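Local coordinates for protein putative xylanase (Bacteroides fragilis, PDB 2P1G) that is of unproven function but belongs to the N-acetylmuramoyl-L-alanine amidase-like family and may hydrolyse glycosidic bonds in polysaccharides such as xylan, at residues I178-N183 against K229-I234; P114-L119 against E155-P160; F46-L51 against R70-I75. All coordinates share one frame; numbering follows the deposited sequence.

Interactions 1 and 3 are buried, whereas interaction 2 lies near the surface. Interactions 1 and 2 meet at strand 231-238, which pairs with strand 177-182 in the first and is the sheet neighbour of strand 159-160 in the second; a probable hydrogen bond joins I234 O to L159 N, and the Y158 ring packs on T181. Interaction 3, about 23 Å from interaction 1 between centres and on the opposite side of the chain's centre, joins segments of two helices by apolar contacts, without a hydrogen bond between the segments. Interaction 1 combines backbone and threonine hydrogen bonds with aliphatic packing, and interaction 2 joins its backbone bonds with a salt bridge and CH-pi contacts.

Interaction 1 of 3, residues I178-N183 against K229-I234; sequences IALTTN and KSLTGI
I234 packs hardest against L180: its CG2 methyl comes within 3.3 Å of L180 CD2, tighter than ordinary van der Waals contact, and the same methyl lies 3.6 Å from I178 CG2. In I234 the CG1 branch takes the crowded position between backbone N and carbonyl carbon (chi1 58°), which leaves CG2 anti to the carbonyl carbon and among these side chains. L221 and L225 of helix 221-226 cover this aliphatic patch, and L180 CD1 extends it to L231 CD1. The strands run antiparallel with a beta bulge: T232 and G233 both face T181, whose N donates to G233 O while its O accepts from T232 N at 2.9 Å. The T181 and T232 side chains cross at about a right angle and their OG1 atoms hydrogen-bond at 2.8 Å, either able to donate; Y158 packs on both. The looser side holds partly exposed T232 and S230 and exposed N183 and K229, and there one water lies 2.7 Å from T232 OG1 and reaches T182 O. S230 O accepts twice, from T182 OG1 (also bonded to T184 N) at 2.9 Å, above the carbonyl plane, and from N183 N at 3.0 Å, tilted 16° from it.

Interaction 2 of 3, residues P114-L119 against E155-P160; sequences PFKQKL and EVHYLP
Backbone hydrogen bonds between Q117 and V156 form the central hydrogen-bonded pair of this antiparallel ladder. Q117 N reaches V156 O and V156 N reaches Q117 O, each at 2.9 Å and nearly along the C=O axis. Beyond this pair, Y158 N donates to F115 O at 3.0 Å and carries the pairing past K116 and H157. The result is a two-stranded antiparallel sheet of 116-118 and 155-157; the second strand leads into 159-160, which edges the main sheet beside strand 231-238.

Packing on rings and between apolar side chains makes up the second group. Q117 CG sits over the centre of the Y158 ring, 3.5 Å from its centroid, while P160 N lies off-centre above the opposite face. The glutamine bends at chi2 (-66°), and its amide turns back and is fixed by the bond from NE2 to K116 O at 2.9 Å. P160 CG covers one face of the F115 ring, toward its rim. K116 CE does the same for H157, 3.7 Å from the imidazole centroid, as the two side chains run alongside each other in the same direction. H157 ND1 is hydrogen-bonded to S113 O, which helps to set the ring. A smaller apolar contact joins L119 CD2 to V156 CG2.

The charged group is a single salt bridge, K116 NZ to E155 OE2 at 2.8 Å, weak as a hydrogen bond. The extended lysine reaches it diagonally across the strands.

K116 thus divides its work, its methylene over an imidazole and its ammonium at a carboxylate. Because K116 and E155 are both exposed, the salt bridge probably contributes less to cohesion than the backbone bonds and the packing of Q117 CG over the buried Y158 ring.

Interaction 3 of 3, residues F46-L51 against R70-I75; sequences FVEYAL and RNLQRI
E48 points its CB toward segment 70-75 of helix 65-76, where the atom meets L72 CD1 at 3.8 Å. Its CG, anti to the carbonyl carbon (chi1 -67°), comes to 4.0 Å from I75 CG2, and the two side chains slide past each other in opposite directions. Beyond CG the chain is extended, which carries the carboxylate past this aliphatic contact to polar partners: OE1 forms a salt bridge with NE of R76, the next residue of the facing helix, and OE2 accepts a hydrogen bond from W95 NE1. Both oxygens of this buried acid are therefore satisfied.

L72 touches both E48 and Y49 with its two methyls. Its CG is anti to the backbone N (chi1 -179°), bringing the fork across toward the other helix. CD1 touches E48, while CD2 meets the tyrosine ring at its edge, in the ring plane, 3.7 Å from Y49 CE1. The Y49 hydroxyl continues past this contact to the backbone N of N37. On the other flank I75 advances its CD1 to 3.7 Å from L51 CG, and the two side chains cross obliquely. The axes of the segments are 9.3 Å apart at an angle of 136°, and no hydrogen bond links the two segments, so their union rests on these methyl contacts; N71 ND2 does bond to A52 O, just beyond the first segment.

W95 of helix 92-101 packs on L51, I75 and V47, bringing a third helix to the junction. F46, V47 and A50 lie against strand 189-198, and F46 also touches strand 201-208, consistent with the papain-like layout of clan CA, in which a helix packs on an antiparallel sheet. Helix 43-54 thus has helix 65-76 and W95 packed on it as well as these two strands.

Interaction 1 of 3, residues I178-N183 against K229-I234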
# COMPACT_ATOMS: atom_id res chain seq x y z
N ILE A 178 -7.39 1.02 -1.10
CA ILE A 178 -7.84 0.97 0.28
C ILE A 178 -6.67 0.54 1.12
O ILE A 178 -6.12 -0.55 0.90
CB ILE A 178 -8.96 -0.10 0.48
CG1 ILE A 178 -10.17 0.17 -0.42
CG2 ILE A 178 -9.38 -0.18 1.97
CD1 ILE A 178 -10.83 1.53 -0.21
N ALA A 179 -6.28 1.38 2.06
CA ALA A 179 -5.27 0.98 3.07
C ALA A 179 -5.94 0.66 4.39
O ALA A 179 -6.69 1.48 4.94
CB ALA A 179 -4.22 2.09 3.26
N LEU A 180 -5.67 -0.53 4.92
CA LEU A 180 -6.29 -0.99 6.16
C LEU A 180 -5.39 -0.55 7.31
O LEU A 180 -4.23 -1.01 7.42
CB LEU A 180 -6.39 -2.51 6.16
CG LEU A 180 -7.27 -3.20 5.11
CD1 LEU A 180 -7.63 -4.58 5.60
CD2 LEU A 180 -8.51 -2.44 4.81
N THR A 181 -5.92 0.32 8.15
CA THR A 181 -5.19 0.94 9.25
C THR A 181 -5.19 -0.00 10.44
O THR A 181 -6.11 -0.80 10.60
CB THR A 181 -5.76 2.34 9.66
OG1 THR A 181 -7.14 2.23 10.00
CG2 THR A 181 -5.62 3.33 8.50
N THR A 182 -4.14 0.11 11.25
CA THR A 182 -3.90 -0.83 12.35
C THR A 182 -3.42 -0.08 13.59
O THR A 182 -2.86 1.03 13.47
CB THR A 182 -2.87 -1.94 11.95
OG1 THR A 182 -2.68 -2.85 13.04
CG2 THR A 182 -1.48 -1.34 11.57
N ASN A 183 -3.66 -0.67 14.76
CA ASN A 183 -3.12 -0.12 16.01
C ASN A 183 -2.02 -1.00 16.55
O ASN A 183 -1.60 -0.85 17.71
CB ASN A 183 -4.24 0.05 17.05
CG ASN A 183 -4.98 -1.23 17.33
OD1 ASN A 183 -4.50 -2.35 17.06
ND2 ASN A 183 -6.16 -1.09 17.95
N LYS A 229 -9.12 -7.59 15.58
CA LYS A 229 -9.07 -6.57 16.63
C LYS A 229 -7.99 -5.51 16.38
O LYS A 229 -8.16 -4.35 16.79
CB LYS A 229 -8.86 -7.21 18.01
CG LYS A 229 -10.07 -8.01 18.47
CD LYS A 229 -9.95 -8.44 19.92
CE LYS A 229 -11.19 -9.24 20.33
NZ LYS A 229 -11.26 -9.47 21.81
N SER A 230 -6.92 -5.90 15.70
CA SER A 230 -5.80 -4.99 15.37
C SER A 230 -6.09 -4.02 14.21
O SER A 230 -5.35 -3.06 14.02
CB SER A 230 -4.54 -5.79 15.07
OG SER A 230 -4.63 -6.48 13.83
N LEU A 231 -7.16 -4.27 13.45
CA LEU A 231 -7.56 -3.33 12.40
C LEU A 231 -8.49 -2.26 12.94
O LEU A 231 -9.39 -2.55 13.73
CB LEU A 231 -8.21 -4.07 11.23
CG LEU A 231 -7.27 -5.02 10.49
CD1 LEU A 231 -7.97 -5.65 9.28
CD2 LEU A 231 -5.93 -4.34 10.08
N THR A 232 -8.28 -1.02 12.52
CA THR A 232 -9.05 0.07 13.08
C THR A 232 -9.96 0.75 12.06
O THR A 232 -10.93 1.41 12.44
CB THR A 232 -8.15 1.12 13.74
OG1 THR A 232 -7.24 1.64 12.77
CG2 THR A 232 -7.35 0.49 14.92
N GLY A 233 -9.65 0.62 10.76
CA GLY A 233 -10.35 1.44 9.77
C GLY A 233 -9.66 1.39 8.43
O GLY A 233 -8.87 0.45 8.17
N ILE A 234 -9.97 2.35 7.56
CA ILE A 234 -9.34 2.44 6.28
C ILE A 234 -8.98 3.86 5.88
O ILE A 234 -9.57 4.83 6.37
CB ILE A 234 -10.21 1.82 5.15
CG1 ILE A 234 -11.58 2.50 5.08
CG2 ILE A 234 -10.35 0.27 5.36
CD1 ILE A 234 -12.46 2.06 3.82
O HOH W 1 -5.27 3.26 13.52

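Interaction 2 of 3, residues P114-L119 against E155-P160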
# COMPACT_ATOMS: atom_id res chain seq x y z
N PRO A 114 -14.02 13.13 9.12
CA PRO A 114 -13.50 14.01 10.18
C PRO A 114 -12.61 13.27 11.18
O PRO A 114 -12.02 13.93 12.04
CB PRO A 114 -14.77 14.49 10.89
CG PRO A 114 -15.71 13.33 10.76
CD PRO A 114 -15.38 12.64 9.44
N PHE A 115 -12.49 11.94 11.05
CA PHE A 115 -11.75 11.13 12.02
C PHE A 115 -10.29 11.05 11.63
O PHE A 115 -9.96 11.09 10.46
CB PHE A 115 -12.33 9.71 12.10
CG PHE A 115 -13.75 9.66 12.59
CD1 PHE A 115 -14.03 9.60 13.96
CD2 PHE A 115 -14.81 9.66 11.69
CE1 PHE A 115 -15.36 9.53 14.42
CE2 PHE A 115 -16.14 9.60 12.13
CZ PHE A 115 -16.41 9.53 13.49
N LYS A 116 -9.43 10.94 12.64
CA LYS A 116 -7.99 11.01 12.39
C LYS A 116 -7.22 10.03 13.25
O LYS A 116 -7.67 9.64 14.33
CB LYS A 116 -7.47 12.43 12.65
CG LYS A 116 -7.90 13.43 11.59
CD LYS A 116 -7.69 14.84 12.07
CE LYS A 116 -8.09 15.80 10.96
NZ LYS A 116 -7.92 17.24 11.30
N GLN A 117 -6.07 9.60 12.75
CA GLN A 117 -5.13 8.81 13.55
C GLN A 117 -3.78 9.52 13.57
O GLN A 117 -3.40 10.14 12.58
CB GLN A 117 -4.96 7.41 12.98
CG GLN A 117 -6.15 6.45 13.13
CD GLN A 117 -6.48 6.08 14.57
OE1 GLN A 117 -6.07 5.02 15.06
NE2 GLN A 117 -7.25 6.93 15.26
N LYS A 118 -3.08 9.42 14.69
CA LYS A 118 -1.74 9.99 14.81
C LYS A 118 -0.78 8.88 14.47
O LYS A 118 -0.92 7.76 14.97
CB LYS A 118 -1.50 10.45 16.25
CG LYS A 118 -0.19 11.18 16.47
CD LYS A 118 -0.00 11.58 17.96
CE LYS A 118 -0.72 12.91 18.30
NZ LYS A 118 0.19 14.11 18.13
N LEU A 119 0.20 9.17 13.63
CA LEU A 119 1.12 8.11 13.20
C LEU A 119 2.12 7.83 14.30
O LEU A 119 2.55 8.75 15.00
CB LEU A 119 1.84 8.48 11.91
CG LEU A 119 0.99 8.83 10.68
CD1 LEU A 119 1.93 9.18 9.56
CD2 LEU A 119 0.05 7.69 10.24
N GLU A 155 -0.70 13.68 11.76
CA GLU A 155 -2.03 13.10 11.70
C GLU A 155 -2.41 12.77 10.27
O GLU A 155 -1.99 13.46 9.33
CB GLU A 155 -3.07 14.05 12.27
CG GLU A 155 -3.37 15.20 11.36
CD GLU A 155 -4.56 16.00 11.81
OE1 GLU A 155 -4.80 16.05 13.04
OE2 GLU A 155 -5.24 16.58 10.93
N VAL A 156 -3.19 11.70 10.09
CA VAL A 156 -3.83 11.44 8.80
C VAL A 156 -5.34 11.25 9.02
O VAL A 156 -5.76 10.89 10.12
CB VAL A 156 -3.20 10.21 8.08
CG1 VAL A 156 -1.68 10.46 7.74
CG2 VAL A 156 -3.37 8.94 8.89
N HIS A 157 -6.14 11.49 7.99
CA HIS A 157 -7.59 11.18 8.08
C HIS A 157 -7.83 9.71 7.83
O HIS A 157 -7.12 9.10 7.04
CB HIS A 157 -8.36 11.97 7.03
CG HIS A 157 -8.40 13.46 7.27
ND1 HIS A 157 -9.54 14.11 7.69
CD2 HIS A 157 -7.45 14.41 7.10
CE1 HIS A 157 -9.29 15.41 7.78
NE2 HIS A 157 -8.04 15.62 7.41
N TYR A 158 -8.83 9.12 8.51
CA TYR A 158 -9.20 7.73 8.17
C TYR A 158 -10.66 7.55 8.46
O TYR A 158 -11.29 8.42 9.06
CB TYR A 158 -8.35 6.70 8.95
CG TYR A 158 -8.84 6.39 10.38
CD1 TYR A 158 -9.08 5.08 10.80
CD2 TYR A 158 -9.06 7.42 11.31
CE1 TYR A 158 -9.54 4.79 12.09
CE2 TYR A 158 -9.52 7.14 12.61
CZ TYR A 158 -9.75 5.84 12.98
OH TYR A 158 -10.20 5.58 14.27
N LEU A 159 -11.22 6.43 8.01
CA LEU A 159 -12.58 6.07 8.34
C LEU A 159 -12.55 4.92 9.34
O LEU A 159 -12.08 3.85 8.99
CB LEU A 159 -13.34 5.58 7.10
CG LEU A 159 -14.84 5.31 7.31
CD1 LEU A 159 -15.65 6.63 7.49
CD2 LEU A 159 -15.37 4.51 6.14
N PRO A 160 -13.07 5.14 10.55
CA PRO A 160 -13.16 4.07 11.53
C PRO A 160 -13.98 2.91 11.01
O PRO A 160 -15.01 3.12 10.37
CB PRO A 160 -13.81 4.75 12.74
CG PRO A 160 -13.47 6.20 12.58
CD PRO A 160 -13.59 6.41 11.09

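Interaction 3 of 3, residues F46-L51 against R70-I75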
# COMPACT_ATOMS: atom_id res chain seq x y z
N PHE A 46 1.68 -5.46 -5.70
CA PHE A 46 0.50 -5.62 -6.52
C PHE A 46 -0.11 -4.25 -6.83
O PHE A 46 -0.31 -3.90 -7.99
CB PHE A 46 -0.55 -6.54 -5.85
CG PHE A 46 -1.92 -6.45 -6.47
CD1 PHE A 46 -2.07 -6.55 -7.86
CD2 PHE A 46 -3.04 -6.22 -5.68
CE1 PHE A 46 -3.31 -6.45 -8.47
CE2 PHE A 46 -4.33 -6.13 -6.29
CZ PHE A 46 -4.46 -6.26 -7.68
N VAL A 47 -0.39 -3.48 -5.79
CA VAL A 47 -1.00 -2.17 -5.98
C VAL A 47 -0.09 -1.23 -6.78
O VAL A 47 -0.58 -0.50 -7.65
CB VAL A 47 -1.44 -1.58 -4.63
CG1 VAL A 47 -1.86 -0.13 -4.76
CG2 VAL A 47 -2.56 -2.44 -4.04
N GLU A 48 1.22 -1.30 -6.54
CA GLU A 48 2.15 -0.43 -7.27
C GLU A 48 2.11 -0.73 -8.75
O GLU A 48 2.09 0.20 -9.55
CB GLU A 48 3.59 -0.58 -6.78
CG GLU A 48 3.84 -0.10 -5.35
CD GLU A 48 5.30 -0.32 -4.94
OE1 GLU A 48 5.90 -1.37 -5.31
OE2 GLU A 48 5.81 0.54 -4.23
N TYR A 49 2.11 -2.03 -9.11
CA TYR A 49 2.08 -2.38 -10.54
C TYR A 49 0.78 -1.91 -11.17
O TYR A 49 0.79 -1.31 -12.23
CB TYR A 49 2.28 -3.88 -10.82
CG TYR A 49 3.61 -4.42 -10.32
CD1 TYR A 49 4.81 -3.73 -10.57
CD2 TYR A 49 3.68 -5.63 -9.63
CE1 TYR A 49 6.02 -4.20 -10.11
CE2 TYR A 49 4.91 -6.12 -9.15
CZ TYR A 49 6.07 -5.40 -9.40
OH TYR A 49 7.29 -5.85 -8.95
N ALA A 50 -0.34 -2.21 -10.50
CA ALA A 50 -1.66 -1.79 -10.97
C ALA A 50 -1.72 -0.27 -11.21
O ALA A 50 -2.16 0.19 -12.28
CB ALA A 50 -2.73 -2.22 -9.95
N LEU A 51 -1.26 0.48 -10.22
CA LEU A 51 -1.22 1.94 -10.31
C LEU A 51 -0.32 2.41 -11.44
O LEU A 51 -0.70 3.30 -12.21
CB LEU A 51 -0.76 2.56 -8.98
CG LEU A 51 -0.75 4.10 -8.88
CD1 LEU A 51 -2.07 4.72 -9.34
CD2 LEU A 51 -0.44 4.51 -7.43
N ARG A 70 8.83 4.30 -15.65
CA ARG A 70 8.92 5.65 -15.06
C ARG A 70 7.93 5.80 -13.89
O ARG A 70 8.32 6.23 -12.78
CB ARG A 70 8.63 6.72 -16.11
CG ARG A 70 8.65 8.15 -15.53
CD ARG A 70 8.22 9.18 -16.56
NE ARG A 70 9.19 9.24 -17.65
CZ ARG A 70 8.94 8.93 -18.92
NH1 ARG A 70 7.73 8.55 -19.32
NH2 ARG A 70 9.92 9.04 -19.79
N ASN A 71 6.67 5.45 -14.15
CA ASN A 71 5.62 5.56 -13.12
C ASN A 71 5.97 4.73 -11.88
O ASN A 71 5.87 5.21 -10.74
CB ASN A 71 4.26 5.12 -13.69
CG ASN A 71 3.74 6.05 -14.79
OD1 ASN A 71 4.23 7.16 -14.98
ND2 ASN A 71 2.71 5.59 -15.50
N LEU A 72 6.38 3.49 -12.10
CA LEU A 72 6.68 2.60 -10.99
C LEU A 72 7.80 3.16 -10.15
O LEU A 72 7.72 3.13 -8.92
CB LEU A 72 7.04 1.20 -11.49
CG LEU A 72 7.35 0.17 -10.40
CD1 LEU A 72 6.10 -0.16 -9.58
CD2 LEU A 72 7.92 -1.10 -11.01
N GLN A 73 8.83 3.70 -10.80
CA GLN A 73 9.95 4.28 -10.05
C GLN A 73 9.46 5.47 -9.19
O GLN A 73 9.84 5.60 -8.02
CB GLN A 73 11.06 4.72 -11.00
CG GLN A 73 12.21 5.39 -10.28
CD GLN A 73 13.43 5.51 -11.13
OE1 GLN A 73 13.64 4.72 -12.07
NE2 GLN A 73 14.27 6.48 -10.82
N ARG A 74 8.57 6.28 -9.76
CA ARG A 74 7.97 7.42 -9.07
C ARG A 74 7.11 7.05 -7.86
O ARG A 74 7.01 7.81 -6.88
CB ARG A 74 7.13 8.22 -10.06
CG ARG A 74 8.00 9.03 -11.08
CD ARG A 74 7.10 9.86 -11.99
NE ARG A 74 6.29 10.83 -11.22
CZ ARG A 74 5.20 11.44 -11.67
NH1 ARG A 74 4.75 11.25 -12.90
NH2 ARG A 74 4.57 12.28 -10.87
N ILE A 75 6.47 5.90 -7.94
CA ILE A 75 5.62 5.41 -6.82
C ILE A 75 6.37 4.65 -5.73
O ILE A 75 6.03 4.72 -4.52
CB ILE A 75 4.53 4.51 -7.41
CG1 ILE A 75 3.56 5.36 -8.26
CG2 ILE A 75 3.79 3.75 -6.33
CD1 ILE A 75 2.89 4.52 -9.35